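Local coordinates for uncharacterized protein Atu2452 (Agrobacterium tumefaciens, PDB 2R8B) that is of unknown function but probably acts as a hydrolase with the alpha/beta-hydrolase fold, as a member of the dienelactone hydrolase family, at residues 48-53 against 124-129; 54-59 against 77-82; 104-109 against 152-157; 225-228 against 232-235. One frame throughout, in Å; residues are numbered along the deposited sequence.

Contact 1: residues 48-53 against 124-129; sequences KDSYFH and TGKMAD
Ser50 meets Lys126 in two ways as the loop leading to strand 53-56 passes helix 117-138. Its OG lies 4.0 Å from Lys126 CG, and its carbonyl O receives a weak hydrogen bond from Lys126 NZ at 3.4 Å. Serine's short side chain touches the lysine methylene while OG makes a weak bond to Thr47 O.

Tyr51 follows and carries most of the contact. Its ring is sandwiched between two consecutive helix residues: CE of Lys126 lies over one face, 3.6 Å from the centroid, and the CE methyl of selenomethionine Met127 over the opposite face at 3.8 Å. The Lys126 chain leaves the helix with CG anti to the backbone N (chi1 -169°), which carries its methylenes past the ring and brings NZ over the face in a cation-pi contact of 4.7 Å. Met127 SE stands obliquely to the ring, a Met-aromatic contact, and Phe130 adds an edge-to-face stack.

Farther on, His53 ND1 donates to Tyr51 O at 2.8 Å, nearly straight (169°). Two apolar groups thus hold the tyrosine ring between them, while the ammonium is met by a carbonyl, the ring face and a long, weak ion pair with Asp97.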
loop_
_atom_site.group_PDB
_atom_site.type_symbol
_atom_site.label_atom_id
_atom_site.label_comp_id
_atom_site.label_asym_id
_atom_site.label_seq_id
_atom_site.Cartn_x
_atom_site.Cartn_y
_atom_site.Cartn_z
ATOM N N LYS A 48 -13.745 -8.094 -9.418
ATOM C CA LYS A 48 -12.274 -8.131 -9.415
ATOM C C LYS A 48 -11.646 -7.286 -10.524
ATOM O O LYS A 48 -10.457 -7.007 -10.515
ATOM C CB LYS A 48 -11.828 -9.561 -9.654
ATOM C CG LYS A 48 -12.647 -10.272 -10.717
ATOM C CD LYS A 48 -11.738 -11.006 -11.663
ATOM C CE LYS A 48 -12.526 -11.797 -12.679
ATOM N NZ LYS A 48 -11.569 -12.353 -13.645
ATOM N N ASP A 49 -12.452 -6.940 -11.516
ATOM C CA ASP A 49 -12.056 -6.029 -12.570
ATOM C C ASP A 49 -12.388 -4.582 -12.232
ATOM O O ASP A 49 -12.473 -3.752 -13.145
ATOM C CB ASP A 49 -12.825 -6.376 -13.828
ATOM C CG ASP A 49 -12.460 -7.715 -14.358
ATOM O OD1 ASP A 49 -11.288 -8.077 -14.115
ATOM O OD2 ASP A 49 -13.325 -8.385 -14.998
ATOM N N SER A 50 -12.600 -4.273 -10.947
ATOM C CA SER A 50 -13.203 -2.976 -10.603
ATOM C C SER A 50 -12.265 -1.795 -10.871
ATOM O O SER A 50 -12.713 -0.704 -11.164
ATOM C CB SER A 50 -13.853 -2.955 -9.196
ATOM O OG SER A 50 -12.928 -3.018 -8.106
ATOM N N TYR A 51 -10.963 -2.023 -10.786
ATOM C CA TYR A 51 -9.996 -1.064 -11.278
ATOM C C TYR A 51 -9.451 -1.667 -12.547
ATOM O O TYR A 51 -9.364 -2.906 -12.686
ATOM C CB TYR A 51 -8.826 -0.889 -10.304
ATOM C CG TYR A 51 -9.149 -0.247 -8.955
ATOM C CD1 TYR A 51 -9.167 1.145 -8.794
ATOM C CD2 TYR A 51 -9.392 -1.039 -7.833
ATOM C CE1 TYR A 51 -9.444 1.722 -7.555
ATOM C CE2 TYR A 51 -9.676 -0.482 -6.604
ATOM C CZ TYR A 51 -9.702 0.900 -6.465
ATOM O OH TYR A 51 -9.998 1.425 -5.224
ATOM N N PHE A 52 -9.089 -0.789 -13.470
ATOM C CA PHE A 52 -8.227 -1.155 -14.567
ATOM C C PHE A 52 -6.889 -1.514 -13.971
ATOM O O PHE A 52 -6.412 -0.850 -13.079
ATOM C CB PHE A 52 -8.048 0.020 -15.526
ATOM C CG PHE A 52 -7.331 -0.360 -16.785
ATOM C CD1 PHE A 52 -8.028 -1.005 -17.835
ATOM C CD2 PHE A 52 -5.943 -0.151 -16.910
ATOM C CE1 PHE A 52 -7.366 -1.405 -18.998
ATOM C CE2 PHE A 52 -5.269 -0.542 -18.085
ATOM C CZ PHE A 52 -5.988 -1.174 -19.129
ATOM N N HIS A 53 -6.266 -2.577 -14.431
ATOM C CA HIS A 53 -5.022 -2.974 -13.778
ATOM C C HIS A 53 -4.179 -3.887 -14.648
ATOM O O HIS A 53 -4.696 -4.520 -15.553
ATOM C CB HIS A 53 -5.327 -3.653 -12.434
ATOM C CG HIS A 53 -6.112 -4.928 -12.547
ATOM N ND1 HIS A 53 -7.482 -4.949 -12.668
ATOM C CD2 HIS A 53 -5.719 -6.227 -12.512
ATOM C CE1 HIS A 53 -7.897 -6.206 -12.725
ATOM N NE2 HIS A 53 -6.848 -7.000 -12.636
ATOM N N THR A 124 -11.348 3.006 -0.151
ATOM C CA THR A 124 -10.909 1.972 0.774
ATOM C C THR A 124 -11.829 0.779 0.630
ATOM O O THR A 124 -11.348 -0.343 0.489
ATOM C CB THR A 124 -10.839 2.527 2.199
ATOM O OG1 THR A 124 -9.826 3.534 2.216
ATOM C CG2 THR A 124 -10.491 1.446 3.206
ATOM N N GLY A 125 -13.134 1.034 0.597
ATOM C CA GLY A 125 -14.126 0.009 0.343
ATOM C C GLY A 125 -13.995 -0.648 -1.007
ATOM O O GLY A 125 -14.244 -1.840 -1.114
ATOM N N LYS A 126 -13.592 0.108 -2.033
ATOM C CA LYS A 126 -13.380 -0.449 -3.387
ATOM C C LYS A 126 -12.149 -1.355 -3.419
ATOM O O LYS A 126 -12.260 -2.516 -3.791
ATOM C CB LYS A 126 -13.266 0.673 -4.420
ATOM C CG LYS A 126 -13.312 0.253 -5.880
ATOM C CD LYS A 126 -13.573 1.448 -6.816
ATOM C CE LYS A 126 -12.903 1.239 -8.191
ATOM N NZ LYS A 126 -13.459 2.084 -9.301
HETATM N N MSE A 127 -10.989 -0.834 -3.000
HETATM C CA MSE A 127 -9.772 -1.636 -2.815
HETATM C C MSE A 127 -9.950 -2.949 -2.069
HETATM O O MSE A 127 -9.551 -4.015 -2.572
HETATM C CB MSE A 127 -8.749 -0.866 -2.035
HETATM C CG MSE A 127 -7.716 -0.297 -2.861
HETATM SE SE MSE A 127 -6.667 -1.555 -3.886
HETATM C CE MSE A 127 -6.451 -0.258 -5.345
ATOM N N ALA A 128 -10.505 -2.876 -0.860
ATOM C CA ALA A 128 -10.767 -4.074 -0.093
ATOM C C ALA A 128 -11.458 -5.127 -0.974
ATOM O O ALA A 128 -10.983 -6.252 -1.083
ATOM C CB ALA A 128 -11.621 -3.748 1.083
ATOM N N ASP A 129 -12.563 -4.744 -1.613
ATOM C CA ASP A 129 -13.364 -5.671 -2.394
ATOM C C ASP A 129 -12.579 -6.284 -3.535
ATOM O O ASP A 129 -12.597 -7.515 -3.721
ATOM C CB ASP A 129 -14.605 -4.961 -2.921
ATOM C CG ASP A 129 -15.627 -4.742 -1.839
ATOM O OD1 ASP A 129 -15.581 -5.537 -0.871
ATOM O OD2 ASP A 129 -16.457 -3.798 -1.937
#

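Contact 2: residues 54-59 against 77-82; sequences KSRAGV and QFFDFG
Lys54 and Phe79 are the closest pair of the two backbones, 7.2 Å apart at their CA atoms, where strand 54-56 runs beside helix 77-82 with an axis separation of 9.3 Å and only 13° between their directions. Phe79 bridges that gap almost alone. With CG anti to the backbone N (chi1 -166°), its side chain reaches from the helix straight to the strand, and a flat, apolar phenyl ring at the end of a short stem suits the gap.

Three successive strand residues receive the ring, each differently. Lys54 lays its CB over one face, 4.0 Å from the centroid, in a CH-pi contact; its CD lies over the same face, near CD2 and CE2, while the charged end leads away from the helix. Lysine suits such a border because its methylenes can cover an aromatic surface and still carry the ammonium outward. Ser55 contributes main chain instead of side chain: its carbonyl carbon lies 3.6 Å from Phe79 CZ, at the ring edge. Arg56 then brings CB to 3.5 Å from Phe79 CZ, approaching obliquely. Beyond that point its chain bends at chi2 and chi3, and the guanidinium turns to the carbonyls of Pro87, by NH1, and Leu86, by a weak bond from NH2.

Phe79 also packs on Ile91 and Ser93 of strand 90-94, the antiparallel neighbour of strand 53-56. Helix 75-85 is the connection of a beta-alpha-beta crossover from strand 64-68 to strand 90-94, and its packing over an edge strand is consistent with the alpha/beta-hydrolase fold suggested by the family.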
loop_
_atom_site.group_PDB
_atom_site.type_symbol
_atom_site.label_atom_id
_atom_site.label_comp_id
_atom_site.label_asym_id
_atom_site.label_seq_id
_atom_site.Cartn_x
_atom_site.Cartn_y
_atom_site.Cartn_z
ATOM N N LYS A 54 -2.880 -3.950 -14.384
ATOM C CA LYS A 54 -2.096 -5.085 -14.869
ATOM C C LYS A 54 -2.251 -6.306 -13.923
ATOM O O LYS A 54 -2.481 -6.135 -12.709
ATOM C CB LYS A 54 -0.621 -4.697 -15.004
ATOM C CG LYS A 54 -0.280 -3.978 -16.289
ATOM C CD LYS A 54 0.895 -4.650 -17.037
ATOM C CE LYS A 54 1.219 -3.907 -18.342
ATOM N NZ LYS A 54 0.300 -4.321 -19.433
ATOM N N SER A 55 -2.119 -7.526 -14.465
ATOM C CA SER A 55 -2.029 -8.736 -13.631
ATOM C C SER A 55 -1.080 -9.810 -14.156
ATOM O O SER A 55 -0.923 -9.981 -15.361
ATOM C CB SER A 55 -3.411 -9.341 -13.381
ATOM O OG SER A 55 -4.118 -9.490 -14.594
ATOM N N ARG A 56 -0.472 -10.557 -13.240
ATOM C CA ARG A 56 0.350 -11.720 -13.605
ATOM C C ARG A 56 -0.074 -12.858 -12.686
ATOM O O ARG A 56 0.204 -12.820 -11.480
ATOM C CB ARG A 56 1.834 -11.378 -13.432
ATOM C CG ARG A 56 2.799 -12.223 -14.191
ATOM C CD ARG A 56 3.461 -13.278 -13.333
ATOM N NE ARG A 56 4.343 -12.715 -12.317
ATOM C CZ ARG A 56 5.054 -13.447 -11.454
ATOM N NH1 ARG A 56 4.995 -14.792 -11.531
ATOM N NH2 ARG A 56 5.816 -12.851 -10.515
ATOM N N ALA A 57 -0.815 -13.816 -13.241
ATOM C CA ALA A 57 -1.326 -14.975 -12.505
ATOM C C ALA A 57 -0.187 -15.751 -11.851
ATOM O O ALA A 57 0.756 -16.160 -12.513
ATOM C CB ALA A 57 -2.137 -15.902 -13.427
ATOM N N GLY A 58 -0.266 -15.929 -10.536
ATOM C CA GLY A 58 0.741 -16.703 -9.808
ATOM C C GLY A 58 0.269 -18.108 -9.451
ATOM O O GLY A 58 -0.862 -18.522 -9.796
ATOM N N VAL A 59 1.149 -18.826 -8.747
ATOM C CA VAL A 59 0.827 -20.145 -8.224
ATOM C C VAL A 59 -0.233 -20.091 -7.114
ATOM O O VAL A 59 -0.216 -19.180 -6.279
ATOM C CB VAL A 59 2.113 -20.858 -7.793
ATOM C CG1 VAL A 59 1.897 -21.701 -6.503
ATOM C CG2 VAL A 59 2.606 -21.751 -8.986
ATOM N N GLN A 77 4.176 1.463 -13.257
ATOM C CA GLN A 77 5.151 1.893 -12.256
ATOM C C GLN A 77 5.707 0.697 -11.505
ATOM O O GLN A 77 6.900 0.370 -11.640
ATOM C CB GLN A 77 4.561 2.881 -11.253
ATOM C CG GLN A 77 4.759 4.329 -11.658
ATOM C CD GLN A 77 5.107 5.230 -10.474
ATOM O OE1 GLN A 77 4.626 5.057 -9.331
ATOM N NE2 GLN A 77 5.962 6.203 -10.744
ATOM N N PHE A 78 4.835 0.018 -10.763
ATOM C CA PHE A 78 5.309 -1.015 -9.858
ATOM C C PHE A 78 5.230 -2.493 -10.269
ATOM O O PHE A 78 5.742 -3.351 -9.536
ATOM C CB PHE A 78 4.711 -0.789 -8.484
ATOM C CG PHE A 78 5.350 0.336 -7.758
ATOM C CD1 PHE A 78 6.510 0.133 -7.029
ATOM C CD2 PHE A 78 4.813 1.627 -7.825
ATOM C CE1 PHE A 78 7.113 1.183 -6.345
ATOM C CE2 PHE A 78 5.418 2.698 -7.147
ATOM C CZ PHE A 78 6.572 2.466 -6.411
ATOM N N PHE A 79 4.627 -2.782 -11.428
ATOM C CA PHE A 79 4.407 -4.150 -11.880
ATOM C C PHE A 79 5.665 -5.010 -11.904
ATOM O O PHE A 79 5.709 -6.000 -11.181
ATOM C CB PHE A 79 3.688 -4.193 -13.242
ATOM C CG PHE A 79 3.133 -5.564 -13.621
ATOM C CD1 PHE A 79 2.030 -6.093 -12.959
ATOM C CD2 PHE A 79 3.700 -6.291 -14.672
ATOM C CE1 PHE A 79 1.508 -7.308 -13.299
ATOM C CE2 PHE A 79 3.181 -7.520 -15.055
ATOM C CZ PHE A 79 2.075 -8.039 -14.366
ATOM N N ASP A 80 6.679 -4.687 -12.713
ATOM C CA ASP A 80 7.774 -5.664 -12.847
ATOM C C ASP A 80 8.647 -5.582 -11.638
ATOM O O ASP A 80 9.274 -6.565 -11.247
ATOM C CB ASP A 80 8.589 -5.524 -14.131
ATOM C CG ASP A 80 7.830 -4.817 -15.206
ATOM O OD1 ASP A 80 7.830 -5.293 -16.355
ATOM O OD2 ASP A 80 7.213 -3.770 -14.860
ATOM N N PHE A 81 8.653 -4.416 -11.014
ATOM C CA PHE A 81 9.356 -4.262 -9.760
ATOM C C PHE A 81 8.985 -5.362 -8.764
ATOM O O PHE A 81 9.862 -6.028 -8.199
ATOM C CB PHE A 81 9.062 -2.918 -9.151
ATOM C CG PHE A 81 9.766 -2.710 -7.870
ATOM C CD1 PHE A 81 11.162 -2.692 -7.828
ATOM C CD2 PHE A 81 9.061 -2.551 -6.686
ATOM C CE1 PHE A 81 11.844 -2.484 -6.626
ATOM C CE2 PHE A 81 9.746 -2.323 -5.471
ATOM C CZ PHE A 81 11.129 -2.304 -5.446
ATOM N N GLY A 82 7.679 -5.532 -8.564
ATOM C CA GLY A 82 7.119 -6.632 -7.782
ATOM C C GLY A 82 6.985 -8.004 -8.464
ATOM O O GLY A 82 6.693 -8.988 -7.809
#

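Contact 3: residues 104-109 against 152-157; sequences ARFFRR and ANILAN. With SO4 (sulfate ion), chain C.
Phe107 places CG between its backbone N and carbonyl carbon (chi1 63°), while Asn153 sets CG beside its backbone N (chi1 -63°); together these torsions bring Phe107 CZ to 4.1 Å from Asn153 CB. Asn153 CB meets the ring at its edge, and the ring and amide planes are 64° apart. Next to this pair, Phe106 rests its CB on the CG2 branch of Ile154 at 3.8 Å, the two side chains crossing at about a right angle. A beta-branched isoleucine suits the place, offering one branch to Phe106 while its CB stands near Phe107 CD1.

A sulfate ion, probably from the crystallisation liquor, joins the polar ends. Arg105 donates from NH1 to sulfate O3 at 2.7 Å and from NH2 to sulfate O2 at 2.6 Å, whereas Asn153 ND2 reaches sulfate O1 at 2.5 Å; Asn150 adds a further bond. Arg105 NE donates in turn to Phe107 O at 2.9 Å, and Asn153 OD1 is fixed by the backbone N of Leu175.

Lying beside the helix that follows the presumed nucleophile elbow, this arginine- and asparagine-lined anion pocket is consistent with part of the active-site cleft of an alpha/beta-hydrolase.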
loop_
_atom_site.group_PDB
_atom_site.type_symbol
_atom_site.label_atom_id
_atom_site.label_comp_id
_atom_site.label_asym_id
_atom_site.label_seq_id
_atom_site.Cartn_x
_atom_site.Cartn_y
_atom_site.Cartn_z
ATOM N N ALA A 104 -3.060 10.561 -12.236
ATOM C CA ALA A 104 -3.950 9.599 -11.603
ATOM C C ALA A 104 -3.596 9.343 -10.124
ATOM O O ALA A 104 -2.405 9.298 -9.756
ATOM C CB ALA A 104 -3.952 8.321 -12.385
ATOM N N ARG A 105 -4.624 9.202 -9.281
ATOM C CA ARG A 105 -4.445 8.861 -7.853
ATOM C C ARG A 105 -5.568 7.982 -7.389
ATOM O O ARG A 105 -6.529 7.771 -8.137
ATOM C CB ARG A 105 -4.317 10.089 -6.933
ATOM C CG ARG A 105 -5.023 11.357 -7.403
ATOM C CD ARG A 105 -4.633 12.599 -6.627
ATOM N NE ARG A 105 -5.000 12.437 -5.230
ATOM C CZ ARG A 105 -4.132 12.415 -4.214
ATOM N NH1 ARG A 105 -4.576 12.228 -2.967
ATOM N NH2 ARG A 105 -2.823 12.599 -4.431
ATOM N N PHE A 106 -5.436 7.474 -6.163
ATOM C CA PHE A 106 -6.410 6.558 -5.607
ATOM C C PHE A 106 -7.570 7.142 -4.784
ATOM O O PHE A 106 -8.438 6.368 -4.340
ATOM C CB PHE A 106 -5.710 5.495 -4.784
ATOM C CG PHE A 106 -5.004 4.493 -5.607
ATOM C CD1 PHE A 106 -3.629 4.593 -5.815
ATOM C CD2 PHE A 106 -5.714 3.458 -6.226
ATOM C CE1 PHE A 106 -2.943 3.659 -6.627
ATOM C CE2 PHE A 106 -5.061 2.530 -7.029
ATOM C CZ PHE A 106 -3.662 2.634 -7.225
ATOM N N PHE A 107 -7.585 8.462 -4.550
ATOM C CA PHE A 107 -8.679 9.145 -3.808
ATOM C C PHE A 107 -8.453 10.623 -3.846
ATOM O O PHE A 107 -7.343 11.076 -4.076
ATOM C CB PHE A 107 -8.808 8.690 -2.353
ATOM C CG PHE A 107 -7.603 8.999 -1.513
ATOM C CD1 PHE A 107 -6.485 8.169 -1.550
ATOM C CD2 PHE A 107 -7.587 10.112 -0.695
ATOM C CE1 PHE A 107 -5.363 8.424 -0.799
ATOM C CE2 PHE A 107 -6.475 10.400 0.050
ATOM C CZ PHE A 107 -5.342 9.525 -0.005
ATOM N N ARG A 108 -9.480 11.399 -3.559
ATOM C CA ARG A 108 -9.418 12.828 -3.821
ATOM C C ARG A 108 -8.909 13.684 -2.676
ATOM O O ARG A 108 -9.335 13.542 -1.541
ATOM C CB ARG A 108 -10.772 13.359 -4.284
ATOM C CG ARG A 108 -10.711 14.778 -4.818
ATOM C CD ARG A 108 -12.076 15.332 -5.209
ATOM N NE ARG A 108 -12.838 15.798 -4.062
ATOM C CZ ARG A 108 -12.950 17.071 -3.717
ATOM N NH1 ARG A 108 -13.662 17.412 -2.658
ATOM N NH2 ARG A 108 -12.348 18.000 -4.432
ATOM N N ARG A 109 -8.023 14.612 -3.006
ATOM C CA ARG A 109 -7.707 15.729 -2.111
ATOM C C ARG A 109 -8.459 16.930 -2.635
ATOM O O ARG A 109 -8.613 17.114 -3.848
ATOM C CB ARG A 109 -6.242 16.152 -2.119
ATOM C CG ARG A 109 -5.272 15.257 -2.734
ATOM C CD ARG A 109 -4.248 16.085 -3.485
ATOM N NE ARG A 109 -2.904 15.784 -3.005
ATOM C CZ ARG A 109 -1.797 15.775 -3.743
ATOM N NH1 ARG A 109 -1.839 16.040 -5.054
ATOM N NH2 ARG A 109 -0.640 15.479 -3.129
ATOM N N ALA A 152 0.691 4.305 -0.693
ATOM C CA ALA A 152 0.860 3.790 0.663
ATOM C C ALA A 152 -0.294 4.293 1.531
ATOM O O ALA A 152 -0.653 3.689 2.565
ATOM C CB ALA A 152 2.152 4.220 1.234
ATOM N N ASN A 153 -0.891 5.403 1.102
ATOM C CA ASN A 153 -1.924 6.054 1.901
ATOM C C ASN A 153 -3.241 5.310 1.835
ATOM O O ASN A 153 -3.897 5.120 2.872
ATOM C CB ASN A 153 -2.051 7.534 1.525
ATOM C CG ASN A 153 -0.762 8.305 1.820
ATOM O OD1 ASN A 153 0.061 7.868 2.626
ATOM N ND2 ASN A 153 -0.562 9.411 1.152
ATOM N N ILE A 154 -3.610 4.841 0.639
ATOM C CA ILE A 154 -4.836 4.050 0.487
ATOM C C ILE A 154 -4.601 2.679 1.149
ATOM O O ILE A 154 -5.492 2.062 1.772
ATOM C CB ILE A 154 -5.320 4.045 -1.016
ATOM C CG1 ILE A 154 -6.820 3.746 -1.193
ATOM C CG2 ILE A 154 -4.446 3.256 -1.946
ATOM C CD1 ILE A 154 -7.287 2.436 -0.811
ATOM N N LEU A 155 -3.353 2.246 1.105
ATOM C CA LEU A 155 -3.031 0.944 1.641
ATOM C C LEU A 155 -3.033 1.027 3.161
ATOM O O LEU A 155 -3.586 0.156 3.839
ATOM C CB LEU A 155 -1.700 0.467 1.066
ATOM C CG LEU A 155 -1.080 -0.822 1.580
ATOM C CD1 LEU A 155 -2.049 -2.033 1.447
ATOM C CD2 LEU A 155 0.295 -1.089 0.892
ATOM N N ALA A 156 -2.434 2.087 3.708
ATOM C CA ALA A 156 -2.488 2.305 5.129
ATOM C C ALA A 156 -3.932 2.322 5.617
ATOM O O ALA A 156 -4.254 1.615 6.572
ATOM C CB ALA A 156 -1.830 3.511 5.458
ATOM N N ASN A 157 -4.835 3.064 4.973
ATOM C CA ASN A 157 -6.252 3.105 5.436
ATOM C C ASN A 157 -6.911 1.697 5.381
ATOM O O ASN A 157 -7.733 1.336 6.268
ATOM C CB ASN A 157 -7.075 4.148 4.677
ATOM C CG ASN A 157 -8.372 4.551 5.425
ATOM O OD1 ASN A 157 -8.333 5.015 6.569
ATOM N ND2 ASN A 157 -9.519 4.405 4.766
HETATM S S SO4 C . -1.846 11.773 -0.937
HETATM O O1 SO4 C . -2.242 10.455 -0.454
HETATM O O2 SO4 C . -1.528 11.658 -2.356
HETATM O O3 SO4 C . -3.000 12.661 -0.819
HETATM O O4 SO4 C . -0.661 12.313 -0.235
#

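Contact 4: residues 225-228 against 232-235; sequences WHPG and IRSG
His226 and Arg233 face each other across the short loop that joins the last sheet strand, 220-226, to the final helix, 234-244. In an alpha/beta-hydrolase this is the loop that carries the catalytic histidine, probably so here too.

The main interaction is a CH-pi contact. Arg233 CG sits 3.8 Å from the centroid of the His226 imidazole and only 3° off the ring normal, squarely over the face. The arginine chain, extended from CG to NE, takes CD and NE past the ring near ND1, with the guanidinium and ring planes 26° apart. Arginine suits the position because its methylenes cover the ring while its guanidinium carries on past ND1 to Gly228.

Polar partners of these side chains lie mostly in the loop and the helix. Arg233 NE forms a salt bridge with Glu231. Glu236 OE1 accepts from the backbone N of Arg233, the N-cap residue of the helix. The same carboxylate oxygen and the carbonyl of Glu231 receive weak bonds from His226 NE2, linking the ring to the loop just before the helix and to the helix's first turn.

Main-chain packing completes the contact. At Gly228 phi is 94°, where a beta carbon would be jammed against the carbonyl O of the residue before and would also run into Arg233 NH2; glycine therefore fits. Its bare backbone lets the arginine approach, and Gly228 CA lies 3.4 Å from Arg233 NH2.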
loop_
_atom_site.group_PDB
_atom_site.type_symbol
_atom_site.label_atom_id
_atom_site.label_comp_id
_atom_site.label_asym_id
_atom_site.label_seq_id
_atom_site.Cartn_x
_atom_site.Cartn_y
_atom_site.Cartn_z
ATOM N N TRP A 225 14.412 4.845 8.075
ATOM C CA TRP A 225 14.488 6.255 7.713
ATOM C C TRP A 225 15.642 6.527 6.774
ATOM O O TRP A 225 16.536 5.735 6.656
ATOM C CB TRP A 225 14.707 7.091 8.958
ATOM C CG TRP A 225 13.561 7.063 9.929
ATOM C CD1 TRP A 225 13.409 6.230 11.026
ATOM C CD2 TRP A 225 12.416 7.919 9.916
ATOM N NE1 TRP A 225 12.227 6.529 11.697
ATOM C CE2 TRP A 225 11.590 7.545 11.023
ATOM C CE3 TRP A 225 11.999 8.953 9.080
ATOM C CZ2 TRP A 225 10.360 8.183 11.303
ATOM C CZ3 TRP A 225 10.780 9.564 9.332
ATOM C CH2 TRP A 225 9.972 9.186 10.462
ATOM N N HIS A 226 15.624 7.646 6.083
ATOM C CA HIS A 226 16.846 8.160 5.498
ATOM C C HIS A 226 16.791 9.649 5.712
ATOM O O HIS A 226 15.679 10.181 5.885
ATOM C CB HIS A 226 17.027 7.759 4.016
ATOM C CG HIS A 226 15.952 8.240 3.082
ATOM N ND1 HIS A 226 15.921 9.519 2.568
ATOM C CD2 HIS A 226 14.900 7.589 2.523
ATOM C CE1 HIS A 226 14.898 9.638 1.740
ATOM N NE2 HIS A 226 14.259 8.482 1.696
ATOM N N PRO A 227 17.956 10.343 5.675
ATOM C CA PRO A 227 17.855 11.821 5.695
ATOM C C PRO A 227 17.208 12.101 4.343
ATOM O O PRO A 227 16.913 11.140 3.593
ATOM C CB PRO A 227 19.304 12.286 5.711
ATOM C CG PRO A 227 20.123 11.089 5.226
ATOM C CD PRO A 227 19.333 9.847 5.458
ATOM N N GLY A 228 16.963 13.326 3.934
ATOM C CA GLY A 228 16.415 13.359 2.534
ATOM C C GLY A 228 14.898 13.369 2.430
ATOM O O GLY A 228 14.212 13.337 3.452
ATOM N N ILE A 232 12.527 7.933 -3.100
ATOM C CA ILE A 232 12.906 6.587 -2.705
ATOM C C ILE A 232 14.418 6.437 -2.863
ATOM O O ILE A 232 14.904 6.585 -3.998
ATOM C CB ILE A 232 12.227 5.596 -3.621
ATOM C CG1 ILE A 232 10.757 5.498 -3.266
ATOM C CG2 ILE A 232 12.912 4.223 -3.575
ATOM C CD1 ILE A 232 10.013 4.701 -4.308
ATOM N N ARG A 233 15.155 6.182 -1.760
ATOM C CA ARG A 233 16.596 5.816 -1.840
ATOM C C ARG A 233 16.837 4.321 -2.094
ATOM O O ARG A 233 15.998 3.474 -1.761
ATOM C CB ARG A 233 17.407 6.299 -0.636
ATOM C CG ARG A 233 17.421 7.791 -0.597
ATOM C CD ARG A 233 18.607 8.428 0.135
ATOM N NE ARG A 233 18.378 9.870 0.133
ATOM C CZ ARG A 233 19.229 10.789 0.551
ATOM N NH1 ARG A 233 20.406 10.436 1.012
ATOM N NH2 ARG A 233 18.885 12.064 0.508
ATOM N N SER A 234 17.993 4.016 -2.688
ATOM C CA SER A 234 18.335 2.648 -2.967
ATOM C C SER A 234 18.305 1.864 -1.664
ATOM O O SER A 234 17.916 0.687 -1.661
ATOM C CB SER A 234 19.686 2.536 -3.668
ATOM O OG SER A 234 20.725 2.384 -2.728
ATOM N N GLY A 235 18.664 2.529 -0.565
ATOM C CA GLY A 235 18.541 1.945 0.766
ATOM C C GLY A 235 17.144 1.461 1.134
ATOM O O GLY A 235 17.004 0.438 1.815
#

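In the fold
The first segments of contacts 1 and 2 adjoin: the loop of 48-53 runs into strand 53-56, one of the two outermost strands, and the contact centres are 16 Å apart. Contact 2 closes between the two segments of contact 1, the segments of contacts 1 and 3 alternate along the chain, and contact 4 comes last. Contact 3 lies 12 Å from contact 1, centre to centre, and touches it directly, Met127 packing on Phe106 and Ile154 where helices 117-138 and 150-161 meet. Contact 4 sits beside strand 220-226 at the other edge of the seven-stranded sheet, its centre about 30 Å from that of contact 1. The four therefore span the sheet from edge to edge, with the buried contact 3 near the presumed active site.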